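Local structure of dipeptidase AC. Metallo peptidase. MEROPS family M19 (Rhodobacter sphaeroides, 3LY0) at residues N14-R19 with D306-T311; I30-D35 with E107-G112; F55-P60 with A98-L103; A150-H155 with V198-R203. The protein probably hydrolyses dipeptides as a zinc-dependent metallodipeptidase of the M19 family, and here holds a phosphinate mimic of L-Ala-D-Ala at its zinc site. All coordinates share one frame; numbering follows the deposited sequence.

Contact 1: N14-R19 with D306-T311. With ZN (zinc ion), chain D; LY0 ((2R)-3-[(R)-[(1R)-1-aminoethyl](hydroxy)phosphoryl]-2-methylpropanoic acid), chain C.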
loop_
_atom_site.group_PDB
_atom_site.type_symbol
_atom_site.label_atom_id
_atom_site.label_comp_id
_atom_site.label_asym_id
_atom_site.label_seq_id
_atom_site.Cartn_x
_atom_site.Cartn_y
_atom_site.Cartn_z
ATOM N N ASN A 14 0.349 -1.750 4.496
ATOM C CA ASN A 14 0.621 -3.066 5.071
ATOM C C ASN A 14 -0.640 -3.899 5.167
ATOM O O ASN A 14 -1.746 -3.356 5.186
ATOM C CB ASN A 14 1.318 -2.963 6.444
ATOM C CG ASN A 14 0.351 -2.671 7.575
ATOM O OD1 ASN A 14 -0.456 -3.519 7.962
ATOM N ND2 ASN A 14 0.436 -1.464 8.124
ATOM N N ASP A 15 -0.456 -5.218 5.211
ATOM C CA ASP A 15 -1.560 -6.156 5.303
ATOM C C ASP A 15 -1.593 -6.909 6.630
ATOM O O ASP A 15 -2.024 -8.056 6.690
ATOM C CB ASP A 15 -1.514 -7.129 4.127
ATOM C CG ASP A 15 -1.769 -6.438 2.807
ATOM O OD1 ASP A 15 -2.898 -5.941 2.599
ATOM O OD2 ASP A 15 -0.848 -6.362 1.977
ATOM N N PHE A 16 -1.153 -6.255 7.701
ATOM C CA PHE A 16 -1.231 -6.876 9.013
ATOM C C PHE A 16 -2.643 -7.365 9.347
ATOM O O PHE A 16 -2.800 -8.400 9.986
ATOM C CB PHE A 16 -0.748 -5.916 10.094
ATOM C CG PHE A 16 -0.791 -6.496 11.472
ATOM C CD1 PHE A 16 -1.751 -6.075 12.373
ATOM C CD2 PHE A 16 0.108 -7.481 11.850
ATOM C CE1 PHE A 16 -1.805 -6.608 13.649
ATOM C CE2 PHE A 16 0.061 -8.028 13.115
ATOM C CZ PHE A 16 -0.896 -7.587 14.021
ATOM N N LEU A 17 -3.668 -6.634 8.920
ATOM C CA LEU A 17 -5.037 -7.027 9.245
ATOM C C LEU A 17 -5.383 -8.410 8.687
ATOM O O LEU A 17 -6.227 -9.113 9.240
ATOM C CB LEU A 17 -6.047 -5.983 8.752
ATOM C CG LEU A 17 -6.048 -4.651 9.507
ATOM C CD1 LEU A 17 -6.918 -3.652 8.782
ATOM C CD2 LEU A 17 -6.529 -4.843 10.956
ATOM N N LEU A 18 -4.729 -8.809 7.600
ATOM C CA LEU A 18 -4.997 -10.124 7.043
ATOM C C LEU A 18 -4.604 -11.210 8.036
ATOM O O LEU A 18 -5.225 -12.274 8.100
ATOM C CB LEU A 18 -4.259 -10.301 5.708
ATOM C CG LEU A 18 -4.564 -11.563 4.902
ATOM C CD1 LEU A 18 -5.991 -11.558 4.388
ATOM C CD2 LEU A 18 -3.577 -11.661 3.740
ATOM N N ARG A 19 -3.582 -10.940 8.837
ATOM C CA ARG A 19 -3.157 -11.922 9.822
ATOM C C ARG A 19 -4.167 -12.070 10.944
ATOM O O ARG A 19 -4.359 -13.167 11.476
ATOM C CB ARG A 19 -1.760 -11.602 10.334
ATOM C CG ARG A 19 -0.716 -11.912 9.249
ATOM C CD ARG A 19 0.686 -11.523 9.636
ATOM N NE ARG A 19 1.046 -12.066 10.936
ATOM C CZ ARG A 19 1.877 -11.470 11.775
ATOM N NH1 ARG A 19 2.448 -10.316 11.440
ATOM N NH2 ARG A 19 2.131 -12.026 12.950
ATOM N N ASP A 306 4.392 -2.913 1.898
ATOM C CA ASP A 306 3.680 -4.161 1.662
ATOM C C ASP A 306 4.059 -5.186 2.730
ATOM O O ASP A 306 3.983 -6.393 2.498
ATOM C CB ASP A 306 3.965 -4.709 0.257
ATOM C CG ASP A 306 2.708 -5.216 -0.445
ATOM O OD1 ASP A 306 1.620 -5.290 0.180
ATOM O OD2 ASP A 306 2.813 -5.538 -1.645
ATOM N N PHE A 307 4.452 -4.709 3.912
ATOM C CA PHE A 307 4.658 -5.616 5.044
ATOM C C PHE A 307 3.436 -6.524 5.234
ATOM O O PHE A 307 2.283 -6.062 5.210
ATOM C CB PHE A 307 4.904 -4.859 6.357
ATOM C CG PHE A 307 6.302 -4.315 6.526
ATOM C CD1 PHE A 307 7.418 -5.070 6.205
ATOM C CD2 PHE A 307 6.488 -3.042 7.070
ATOM C CE1 PHE A 307 8.702 -4.556 6.397
ATOM C CE2 PHE A 307 7.763 -2.527 7.257
ATOM C CZ PHE A 307 8.865 -3.284 6.916
ATOM N N ASP A 308 3.711 -7.815 5.430
ATOM C CA ASP A 308 2.703 -8.864 5.616
ATOM C C ASP A 308 1.833 -9.150 4.393
ATOM O O ASP A 308 0.898 -9.948 4.463
ATOM C CB ASP A 308 1.880 -8.628 6.887
ATOM C CG ASP A 308 2.633 -9.034 8.146
ATOM O OD1 ASP A 308 3.330 -10.069 8.095
ATOM O OD2 ASP A 308 2.538 -8.327 9.170
ATOM N N GLY A 309 2.171 -8.531 3.264
ATOM C CA GLY A 309 1.475 -8.797 2.013
ATOM C C GLY A 309 2.319 -9.465 0.937
ATOM O O GLY A 309 1.776 -9.977 -0.038
ATOM N N ALA A 310 3.639 -9.477 1.104
ATOM C CA ALA A 310 4.550 -9.977 0.075
ATOM C C ALA A 310 5.868 -10.434 0.680
ATOM O O ALA A 310 6.206 -10.068 1.798
ATOM C CB ALA A 310 4.811 -8.884 -0.948
ATOM N N THR A 311 6.629 -11.219 -0.074
ATOM C CA THR A 311 8.000 -11.531 0.321
ATOM C C THR A 311 8.863 -10.297 0.073
ATOM O O THR A 311 8.767 -9.680 -0.990
ATOM C CB THR A 311 8.566 -12.704 -0.496
ATOM O OG1 THR A 311 7.749 -13.860 -0.274
ATOM C CG2 THR A 311 10.000 -13.013 -0.069
HETATM ZN ZN ZN D . -2.205 -5.378 0.523
HETATM P P LY0 C . -0.880 -7.135 -1.801
HETATM C C1 LY0 C . -2.229 -9.539 -1.346
HETATM N N1 LY0 C . -2.907 -7.515 -0.085
HETATM C C2 LY0 C . -1.804 -8.246 -0.685
HETATM C C4 LY0 C . 0.732 -7.888 -2.256
HETATM C C5 LY0 C . 1.058 -7.874 -3.724
HETATM C C6 LY0 C . 0.818 -6.534 -4.365
HETATM C C7 LY0 C . 2.378 -8.510 -4.078
HETATM O O31 LY0 C . -0.709 -5.845 -1.035
HETATM O O32 LY0 C . -1.756 -6.848 -3.066
HETATM O O61 LY0 C . 0.793 -6.448 -5.718
HETATM O O62 LY0 C . 0.608 -5.515 -3.686
HETATM O O HOH W 1 -1.184 -10.752 5.990
#
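With chi1 at -66°, D15 sets its carboxylate beside its backbone N, and both oxygens grip one of the two active-site zincs, OD1 at 2.3 Å and OD2 at 2.2 Å; H13 and E139 bind the same ion. N14 takes the crowded rotamer, CG between N and the carbonyl carbon, so that its OD1 accepts in-plane from F16 N, an Asx turn. The D15 backbone is tied across by its N, donating to F307 O at 2.9 Å, nearly along the C=O axis. A water bridges D15 O and D308 O. The R19 chain, bent at chi3, forms a salt bridge, NH1 meeting D308 OD2 at 3.0 Å from above the carboxylate plane; L40 O takes NH1 too, and H39 N binds D308 OD1. LY0 O31 joins the zinc shell, 2.7 Å from OD1 of D306, itself a metal-binding residue near the second zinc. D15 OD2 and D306 OD1, two acceptors 3.2 Å apart, would repel; the zincs probably offset this, and the close D306 OD1–O31 pair may share a proton.

Contact 2: I30-D35 with E107-G112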
loop_
_atom_site.group_PDB
_atom_site.type_symbol
_atom_site.label_atom_id
_atom_site.label_comp_id
_atom_site.label_asym_id
_atom_site.label_seq_id
_atom_site.Cartn_x
_atom_site.Cartn_y
_atom_site.Cartn_z
ATOM N N ILE A 30 -0.945 -12.036 18.754
ATOM C CA ILE A 30 -0.374 -11.629 17.472
ATOM C C ILE A 30 -0.034 -10.139 17.468
ATOM O O ILE A 30 1.046 -9.743 17.056
ATOM C CB ILE A 30 -1.309 -11.969 16.291
ATOM C CG1 ILE A 30 -1.446 -13.488 16.145
ATOM C CG2 ILE A 30 -0.787 -11.356 14.989
ATOM C CD1 ILE A 30 -2.539 -13.905 15.179
ATOM N N TRP A 31 -0.963 -9.317 17.936
ATOM C CA TRP A 31 -0.792 -7.867 17.920
ATOM C C TRP A 31 0.085 -7.356 19.057
ATOM O O TRP A 31 1.026 -6.605 18.826
ATOM C CB TRP A 31 -2.181 -7.218 17.972
ATOM C CG TRP A 31 -2.272 -5.715 18.186
ATOM C CD1 TRP A 31 -3.126 -5.078 19.040
ATOM C CD2 TRP A 31 -1.524 -4.682 17.528
ATOM N NE1 TRP A 31 -2.955 -3.714 18.960
ATOM C CE2 TRP A 31 -1.982 -3.447 18.033
ATOM C CE3 TRP A 31 -0.519 -4.680 16.556
ATOM C CZ2 TRP A 31 -1.466 -2.227 17.604
ATOM C CZ3 TRP A 31 -0.009 -3.464 16.133
ATOM C CH2 TRP A 31 -0.476 -2.254 16.661
ATOM N N LEU A 32 -0.227 -7.752 20.287
ATOM C CA LEU A 32 0.454 -7.159 21.432
ATOM C C LEU A 32 1.816 -7.781 21.747
ATOM O O LEU A 32 2.662 -7.130 22.345
ATOM C CB LEU A 32 -0.446 -7.201 22.665
ATOM C CG LEU A 32 -1.766 -6.444 22.498
ATOM C CD1 LEU A 32 -2.585 -6.583 23.762
ATOM C CD2 LEU A 32 -1.502 -4.976 22.176
ATOM N N LYS A 33 2.014 -9.029 21.344
ATOM C CA LYS A 33 3.263 -9.731 21.639
ATOM C C LYS A 33 4.041 -10.144 20.394
ATOM O O LYS A 33 5.268 -10.259 20.428
ATOM C CB LYS A 33 2.971 -10.978 22.474
ATOM C CG LYS A 33 2.394 -10.681 23.848
ATOM C CD LYS A 33 2.189 -11.956 24.648
ATOM C CE LYS A 33 1.728 -11.650 26.062
ATOM N NZ LYS A 33 1.491 -12.901 26.839
ATOM N N GLY A 34 3.330 -10.374 19.297
ATOM C CA GLY A 34 3.909 -11.039 18.147
ATOM C C GLY A 34 3.726 -12.534 18.342
ATOM O O GLY A 34 3.605 -12.999 19.481
ATOM N N ASP A 35 3.675 -13.288 17.251
ATOM C CA ASP A 35 3.558 -14.740 17.344
ATOM C C ASP A 35 4.739 -15.451 16.692
ATOM O O ASP A 35 4.675 -16.650 16.434
ATOM C CB ASP A 35 2.225 -15.242 16.768
ATOM C CG ASP A 35 2.127 -15.087 15.254
ATOM O OD1 ASP A 35 3.051 -14.520 14.635
ATOM O OD2 ASP A 35 1.108 -15.539 14.688
ATOM N N GLU A 107 -6.674 -0.700 18.418
ATOM C CA GLU A 107 -6.591 0.550 19.157
ATOM C C GLU A 107 -7.116 0.396 20.589
ATOM O O GLU A 107 -6.517 0.915 21.532
ATOM C CB GLU A 107 -7.363 1.621 18.390
ATOM C CG GLU A 107 -7.365 3.003 18.996
ATOM C CD GLU A 107 -8.088 3.981 18.090
ATOM O OE1 GLU A 107 -9.157 3.602 17.557
ATOM O OE2 GLU A 107 -7.597 5.105 17.895
ATOM N N ARG A 108 -8.223 -0.313 20.764
ATOM C CA ARG A 108 -8.727 -0.556 22.114
ATOM C C ARG A 108 -7.701 -1.324 22.928
ATOM O O ARG A 108 -7.391 -0.955 24.059
ATOM C CB ARG A 108 -10.054 -1.311 22.079
ATOM C CG ARG A 108 -11.163 -0.502 21.422
ATOM C CD ARG A 108 -12.560 -1.051 21.720
ATOM N NE ARG A 108 -12.737 -2.440 21.309
ATOM C CZ ARG A 108 -13.021 -2.821 20.069
ATOM N NH1 ARG A 108 -13.173 -1.906 19.118
ATOM N NH2 ARG A 108 -13.166 -4.107 19.785
ATOM N N ALA A 109 -7.161 -2.384 22.337
ATOM C CA ALA A 109 -6.271 -3.312 23.040
ATOM C C ALA A 109 -4.912 -2.712 23.392
ATOM O O ALA A 109 -4.268 -3.131 24.363
ATOM C CB ALA A 109 -6.074 -4.580 22.206
ATOM N N ALA A 110 -4.466 -1.743 22.601
ATOM C CA ALA A 110 -3.132 -1.182 22.779
ATOM C C ALA A 110 -3.102 -0.057 23.808
ATOM O O ALA A 110 -2.037 0.491 24.100
ATOM C CB ALA A 110 -2.563 -0.715 21.447
ATOM N N ARG A 111 -4.272 0.282 24.351
ATOM C CA ARG A 111 -4.358 1.217 25.475
ATOM C C ARG A 111 -3.603 2.528 25.231
ATOM O O ARG A 111 -2.843 2.986 26.090
ATOM C CB ARG A 111 -3.829 0.555 26.754
ATOM C CG ARG A 111 -4.887 -0.004 27.690
ATOM C CD ARG A 111 -5.868 -0.913 26.980
ATOM N NE ARG A 111 -6.506 -1.847 27.904
ATOM C CZ ARG A 111 -7.741 -1.717 28.380
ATOM N NH1 ARG A 111 -8.492 -0.684 28.023
ATOM N NH2 ARG A 111 -8.224 -2.628 29.216
ATOM N N GLY A 112 -3.811 3.126 24.063
ATOM C CA GLY A 112 -3.237 4.424 23.758
ATOM C C GLY A 112 -1.918 4.424 23.003
ATOM O O GLY A 112 -1.415 5.488 22.636
#
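Apolar packing joins two helix ends in the outer layer of this TIM-barrel-like fold: the last turn of helix 27-32 lies against the C-terminal end of helix 89-109, away from the metal site. No hydrogen bond crosses between 30-35 and 107-112. W31 and L32 supply the large groups, A109 and A110 the small ones. W31 has CG anti to its backbone N (chi1 171°), which presents the pyrrole side of the indole to the alanines: A109 CB lies at the ring edge, near its plane, 4.4 Å from W31 CD1. The indole N-H is satisfied just before the alanines, where NE1 donates to M106 O, and F114 meets the same indole edge-to-face. L32 has CG anti to the carbonyl carbon, beside the backbone N (chi1 -60°), and reaches across with both methyls. Its CD2 rests 4.2 Å from A110 CA, while CD1 stands 4.3 Å from A109 CB and 3.9 Å from A109 O.

Contact 3: F55-P60 with A98-L103. With LY0 ((2R)-3-[(R)-[(1R)-1-aminoethyl](hydroxy)phosphoryl]-2-methylpropanoic acid), chain C.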
loop_
_atom_site.group_PDB
_atom_site.type_symbol
_atom_site.label_atom_id
_atom_site.label_comp_id
_atom_site.label_asym_id
_atom_site.label_seq_id
_atom_site.Cartn_x
_atom_site.Cartn_y
_atom_site.Cartn_z
ATOM N N PHE A 55 -3.165 0.872 6.988
ATOM C CA PHE A 55 -3.528 -0.515 7.268
ATOM C C PHE A 55 -4.634 -0.942 6.312
ATOM O O PHE A 55 -5.761 -0.462 6.399
ATOM C CB PHE A 55 -3.965 -0.655 8.736
ATOM C CG PHE A 55 -2.818 -0.588 9.702
ATOM C CD1 PHE A 55 -2.297 -1.749 10.262
ATOM C CD2 PHE A 55 -2.239 0.633 10.016
ATOM C CE1 PHE A 55 -1.204 -1.692 11.132
ATOM C CE2 PHE A 55 -1.143 0.698 10.873
ATOM C CZ PHE A 55 -0.636 -0.459 11.431
ATOM N N ALA A 56 -4.282 -1.826 5.387
ATOM C CA ALA A 56 -5.192 -2.221 4.325
ATOM C C ALA A 56 -6.222 -3.239 4.766
ATOM O O ALA A 56 -5.900 -4.241 5.415
ATOM C CB ALA A 56 -4.400 -2.763 3.136
ATOM N N ILE A 57 -7.461 -2.958 4.381
ATOM C CA ILE A 57 -8.547 -3.924 4.394
ATOM C C ILE A 57 -8.607 -4.479 2.978
ATOM O O ILE A 57 -8.935 -3.758 2.039
ATOM C CB ILE A 57 -9.871 -3.232 4.746
ATOM C CG1 ILE A 57 -9.830 -2.694 6.184
ATOM C CG2 ILE A 57 -11.060 -4.171 4.514
ATOM C CD1 ILE A 57 -10.917 -1.707 6.492
ATOM N N TYR A 58 -8.268 -5.754 2.828
ATOM C CA TYR A 58 -8.193 -6.397 1.524
ATOM C C TYR A 58 -8.921 -7.725 1.618
ATOM O O TYR A 58 -8.666 -8.498 2.533
ATOM C CB TYR A 58 -6.724 -6.584 1.114
ATOM C CG TYR A 58 -6.412 -7.876 0.391
ATOM C CD1 TYR A 58 -6.704 -8.037 -0.961
ATOM C CD2 TYR A 58 -5.811 -8.930 1.062
ATOM C CE1 TYR A 58 -6.419 -9.224 -1.614
ATOM C CE2 TYR A 58 -5.510 -10.110 0.418
ATOM C CZ TYR A 58 -5.820 -10.258 -0.914
ATOM O OH TYR A 58 -5.510 -11.449 -1.542
ATOM N N VAL A 59 -9.839 -7.970 0.684
ATOM C CA VAL A 59 -10.662 -9.175 0.706
ATOM C C VAL A 59 -10.024 -10.246 -0.174
ATOM O O VAL A 59 -9.931 -10.078 -1.388
ATOM C CB VAL A 59 -12.097 -8.872 0.205
ATOM C CG1 VAL A 59 -12.930 -10.149 0.137
ATOM C CG2 VAL A 59 -12.758 -7.838 1.092
ATOM N N PRO A 60 -9.563 -11.355 0.433
ATOM C CA PRO A 60 -8.924 -12.394 -0.390
ATOM C C PRO A 60 -9.911 -13.190 -1.235
ATOM O O PRO A 60 -11.053 -13.407 -0.831
ATOM C CB PRO A 60 -8.293 -13.330 0.650
ATOM C CG PRO A 60 -8.252 -12.538 1.927
ATOM C CD PRO A 60 -9.421 -11.611 1.874
ATOM N N ALA A 98 -15.130 -7.387 9.168
ATOM C CA ALA A 98 -14.272 -8.116 10.094
ATOM C C ALA A 98 -12.931 -7.410 10.243
ATOM O O ALA A 98 -12.438 -7.208 11.350
ATOM C CB ALA A 98 -14.078 -9.559 9.631
ATOM N N MET A 99 -12.330 -7.027 9.122
ATOM C CA MET A 99 -11.003 -6.435 9.168
ATOM C C MET A 99 -11.042 -5.026 9.778
ATOM O O MET A 99 -10.185 -4.661 10.585
ATOM C CB MET A 99 -10.376 -6.442 7.767
ATOM C CG MET A 99 -10.250 -7.875 7.195
ATOM S SD MET A 99 -9.589 -8.021 5.497
ATOM C CE MET A 99 -7.832 -7.896 5.809
ATOM N N ALA A 100 -12.047 -4.233 9.411
ATOM C CA ALA A 100 -12.215 -2.923 10.048
ATOM C C ALA A 100 -12.421 -3.076 11.557
ATOM O O ALA A 100 -11.915 -2.278 12.338
ATOM C CB ALA A 100 -13.389 -2.156 9.428
ATOM N N GLY A 101 -13.155 -4.113 11.950
ATOM C CA GLY A 101 -13.387 -4.396 13.358
ATOM C C GLY A 101 -12.108 -4.758 14.101
ATOM O O GLY A 101 -11.916 -4.361 15.253
ATOM N N HIS A 102 -11.219 -5.497 13.445
ATOM C CA HIS A 102 -9.912 -5.817 14.036
ATOM C C HIS A 102 -9.062 -4.556 14.204
ATOM O O HIS A 102 -8.334 -4.424 15.188
ATOM C CB HIS A 102 -9.145 -6.831 13.181
ATOM C CG HIS A 102 -9.701 -8.215 13.243
ATOM N ND1 HIS A 102 -9.899 -8.879 14.436
ATOM C CD2 HIS A 102 -10.073 -9.073 12.264
ATOM C CE1 HIS A 102 -10.385 -10.082 14.188
ATOM N NE2 HIS A 102 -10.500 -10.227 12.879
ATOM N N LEU A 103 -9.160 -3.629 13.254
ATOM C CA LEU A 103 -8.368 -2.407 13.314
ATOM C C LEU A 103 -8.794 -1.575 14.524
ATOM O O LEU A 103 -7.959 -1.070 15.271
ATOM C CB LEU A 103 -8.509 -1.603 12.021
ATOM C CG LEU A 103 -7.666 -0.336 11.909
ATOM C CD1 LEU A 103 -6.184 -0.682 11.949
ATOM C CD2 LEU A 103 -7.999 0.437 10.644
HETATM P P LY0 C . -0.880 -7.135 -1.801
HETATM C C1 LY0 C . -2.229 -9.539 -1.346
HETATM N N1 LY0 C . -2.907 -7.515 -0.085
HETATM C C2 LY0 C . -1.804 -8.246 -0.685
HETATM C C4 LY0 C . 0.732 -7.888 -2.256
HETATM C C5 LY0 C . 1.058 -7.874 -3.724
HETATM C C6 LY0 C . 0.818 -6.534 -4.365
HETATM C C7 LY0 C . 2.378 -8.510 -4.078
HETATM O O31 LY0 C . -0.709 -5.845 -1.035
HETATM O O32 LY0 C . -1.756 -6.848 -3.066
HETATM O O61 LY0 C . 0.793 -6.448 -5.718
HETATM O O62 LY0 C . 0.608 -5.515 -3.686
#
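A barrel strand and an outer helix pack here in the TIM-barrel-like fold of the M19 family: strand 50-57 runs through the parallel sheet, and helix 89-109 lies over its outer side, nearly antiparallel, with short-segment axes at 155° and 8.7 Å apart. Three apolar pairs carry the layer. L103 has CG anti to its backbone N (chi1 -176°) and sets CD1 3.9 Å from F55 CB, crossing the phenylalanine obliquely. I57 and M99 slide past one another in opposite directions, with I57 CG2 4.0 Å from M99 CB; the other branch of I57 ends with CD1 3.9 Å from A100 CB. L17 of helix 16-22 touches both M99 and L103. A56 points from the helix to the inner side, close to D15 and the zinc. Y58 also turns inward, and one ring face receives the amino group of LY0, N1 standing 3.4 Å above the plane and offset toward the rim; Y58 OH is hydrogen-bonded to H65 ND1. Thus 55-60 packs on the helix on one side and meets the ligand on the other. Y58 N and O are buried here without a hydrogen-bond partner. With chi2 extended, M99 reaches out so that SD stands 3.1 Å from Y58 O; chi3 (81°) then turns CE to 3.4 Å from the same oxygen.

Contact 4: A150-H155 with V198-R203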
loop_
_atom_site.group_PDB
_atom_site.type_symbol
_atom_site.label_atom_id
_atom_site.label_comp_id
_atom_site.label_asym_id
_atom_site.label_seq_id
_atom_site.Cartn_x
_atom_site.Cartn_y
_atom_site.Cartn_z
ATOM N N ALA A 150 -22.337 2.544 0.713
ATOM C CA ALA A 150 -21.405 2.075 1.736
ATOM C C ALA A 150 -20.135 2.914 1.813
ATOM O O ALA A 150 -19.432 2.860 2.808
ATOM C CB ALA A 150 -21.075 0.606 1.549
ATOM N N LEU A 151 -19.822 3.667 0.760
ATOM C CA LEU A 151 -18.697 4.591 0.837
ATOM C C LEU A 151 -18.918 5.593 1.965
ATOM O O LEU A 151 -18.011 5.886 2.735
ATOM C CB LEU A 151 -18.482 5.316 -0.500
ATOM C CG LEU A 151 -17.252 6.226 -0.577
ATOM C CD1 LEU A 151 -15.998 5.372 -0.600
ATOM C CD2 LEU A 151 -17.315 7.101 -1.833
ATOM N N HIS A 152 -20.142 6.098 2.076
ATOM C CA HIS A 152 -20.454 7.047 3.130
ATOM C C HIS A 152 -20.416 6.385 4.495
ATOM O O HIS A 152 -19.929 6.973 5.458
ATOM C CB HIS A 152 -21.803 7.712 2.859
ATOM C CG HIS A 152 -21.830 8.460 1.568
ATOM N ND1 HIS A 152 -21.452 9.781 1.471
ATOM C CD2 HIS A 152 -22.145 8.061 0.313
ATOM C CE1 HIS A 152 -21.549 10.168 0.210
ATOM N NE2 HIS A 152 -21.973 9.148 -0.510
ATOM N N LEU A 153 -20.911 5.155 4.579
ATOM C CA LEU A 153 -20.843 4.407 5.829
ATOM C C LEU A 153 -19.402 4.197 6.278
ATOM O O LEU A 153 -19.050 4.515 7.415
ATOM C CB LEU A 153 -21.532 3.054 5.691
ATOM C CG LEU A 153 -23.048 3.089 5.528
ATOM C CD1 LEU A 153 -23.551 1.677 5.312
ATOM C CD2 LEU A 153 -23.692 3.687 6.760
ATOM N N PHE A 154 -18.563 3.680 5.385
ATOM C CA PHE A 154 -17.177 3.422 5.755
ATOM C C PHE A 154 -16.451 4.715 6.103
ATOM O O PHE A 154 -15.660 4.746 7.035
ATOM C CB PHE A 154 -16.445 2.629 4.658
ATOM C CG PHE A 154 -16.642 1.137 4.757
ATOM C CD1 PHE A 154 -15.893 0.385 5.654
ATOM C CD2 PHE A 154 -17.562 0.482 3.945
ATOM C CE1 PHE A 154 -16.064 -0.990 5.753
ATOM C CE2 PHE A 154 -17.745 -0.897 4.034
ATOM C CZ PHE A 154 -16.990 -1.632 4.946
ATOM N N HIS A 155 -16.719 5.783 5.362
ATOM C CA HIS A 155 -16.116 7.069 5.672
ATOM C C HIS A 155 -16.488 7.516 7.087
ATOM O O HIS A 155 -15.639 8.017 7.837
ATOM C CB HIS A 155 -16.558 8.117 4.659
ATOM C CG HIS A 155 -15.982 9.467 4.922
ATOM N ND1 HIS A 155 -16.692 10.464 5.559
ATOM C CD2 HIS A 155 -14.753 9.978 4.668
ATOM C CE1 HIS A 155 -15.929 11.539 5.668
ATOM N NE2 HIS A 155 -14.750 11.271 5.134
ATOM N N VAL A 198 -14.663 8.003 -8.111
ATOM C CA VAL A 198 -13.620 9.021 -8.070
ATOM C C VAL A 198 -14.183 10.359 -7.604
ATOM O O VAL A 198 -13.628 11.006 -6.727
ATOM C CB VAL A 198 -12.933 9.188 -9.451
ATOM C CG1 VAL A 198 -12.031 10.421 -9.469
ATOM C CG2 VAL A 198 -12.151 7.939 -9.805
ATOM N N ALA A 199 -15.305 10.762 -8.193
ATOM C CA ALA A 199 -15.912 12.037 -7.849
ATOM C C ALA A 199 -16.310 12.096 -6.373
ATOM O O ALA A 199 -16.101 13.106 -5.709
ATOM C CB ALA A 199 -17.117 12.306 -8.743
ATOM N N GLU A 200 -16.871 10.998 -5.866
ATOM C CA GLU A 200 -17.358 10.963 -4.491
ATOM C C GLU A 200 -16.207 10.914 -3.497
ATOM O O GLU A 200 -16.267 11.544 -2.438
ATOM C CB GLU A 200 -18.307 9.788 -4.269
ATOM C CG GLU A 200 -19.195 9.956 -3.054
ATOM C CD GLU A 200 -20.140 11.130 -3.202
ATOM O OE1 GLU A 200 -20.511 11.733 -2.175
ATOM O OE2 GLU A 200 -20.508 11.445 -4.354
ATOM N N CYS A 201 -15.144 10.191 -3.848
ATOM C CA CYS A 201 -13.958 10.194 -2.985
ATOM C C CYS A 201 -13.341 11.586 -2.920
ATOM O O CYS A 201 -12.922 12.039 -1.853
ATOM C CB CYS A 201 -12.915 9.168 -3.429
ATOM S SG CYS A 201 -13.355 7.459 -3.043
ATOM N N ASN A 202 -13.274 12.270 -4.065
ATOM C CA ASN A 202 -12.804 13.654 -4.058
ATOM C C ASN A 202 -13.652 14.536 -3.135
ATOM O O ASN A 202 -13.129 15.347 -2.377
ATOM C CB ASN A 202 -12.841 14.258 -5.465
ATOM C CG ASN A 202 -11.704 13.770 -6.378
ATOM O OD1 ASN A 202 -11.733 14.040 -7.573
ATOM N ND2 ASN A 202 -10.698 13.088 -5.820
ATOM N N ARG A 203 -14.969 14.382 -3.214
ATOM C CA ARG A 203 -15.858 15.208 -2.404
ATOM C C ARG A 203 -15.696 14.912 -0.916
ATOM O O ARG A 203 -15.669 15.824 -0.091
ATOM C CB ARG A 203 -17.312 15.021 -2.835
ATOM C CG ARG A 203 -18.207 16.181 -2.421
ATOM C CD ARG A 203 -19.650 15.944 -2.832
ATOM N NE ARG A 203 -20.215 14.787 -2.142
ATOM C CZ ARG A 203 -20.594 14.793 -0.867
ATOM N NH1 ARG A 203 -21.095 13.695 -0.315
ATOM N NH2 ARG A 203 -20.462 15.895 -0.139
#
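From CB onward the E200 side chain passes from apolar packing to charge. CB lies 3.8 Å from L151 CD2 and CG closer still, at 3.6 Å, so the leucine methyl rests on the aliphatic part of the glutamate. The chain bends at chi2 (64°), which swings the carboxylate away from the leucine to the imidazole of H152. OE1 stops 3.0 Å from H152 CE1, near the ring plane, with ring and carboxylate planes 54° apart; this is a contact with the C-H edge, and no hydrogen bond forms across the helices. The same oxygen is gripped side-on by R203 of its own helix, NH1 at 2.8 Å nearly along the C-O axis and NE at 3.1 Å from above the carboxylate plane. R203 NH1 also meets H152 CE1 edge to edge, the planes nearly coplanar. L151 meanwhile reaches C201 SG. Segments 150-155 and 198-203, on outer helices of the TIM-barrel-like fold, run at 28° to each other, and L151 and C201 both touch L162 of strand 159-163. The salt bridge within helix 192-204 probably tempers the charge of E200, while the carboxylate may favour a protonated H152 and the arginine would oppose it.

In the fold
Contacts 1 and 3 are buried and both touch LY0, whereas contacts 2 and 4 are only partly buried, in the outer helical layer. Contact 1 is polar, built from metal ligation, backbone bonding and a salt bridge; contact 3 is mainly apolar, turning to the ligand at one residue. The two meet where N14 O probably bonds to A56 N. Helix 89-109 serves both contacts 2 and 3, against another helix and a strand respectively. Contact 2 joins contact 1 through the D35–R19 salt bridge and F16 on W31. Contact 4, about 25 Å from contact 1 between centres, joins a different helix pair and mixes charge with leucine packing, unlike contact 2, which has no hydrogen bond or charge across it.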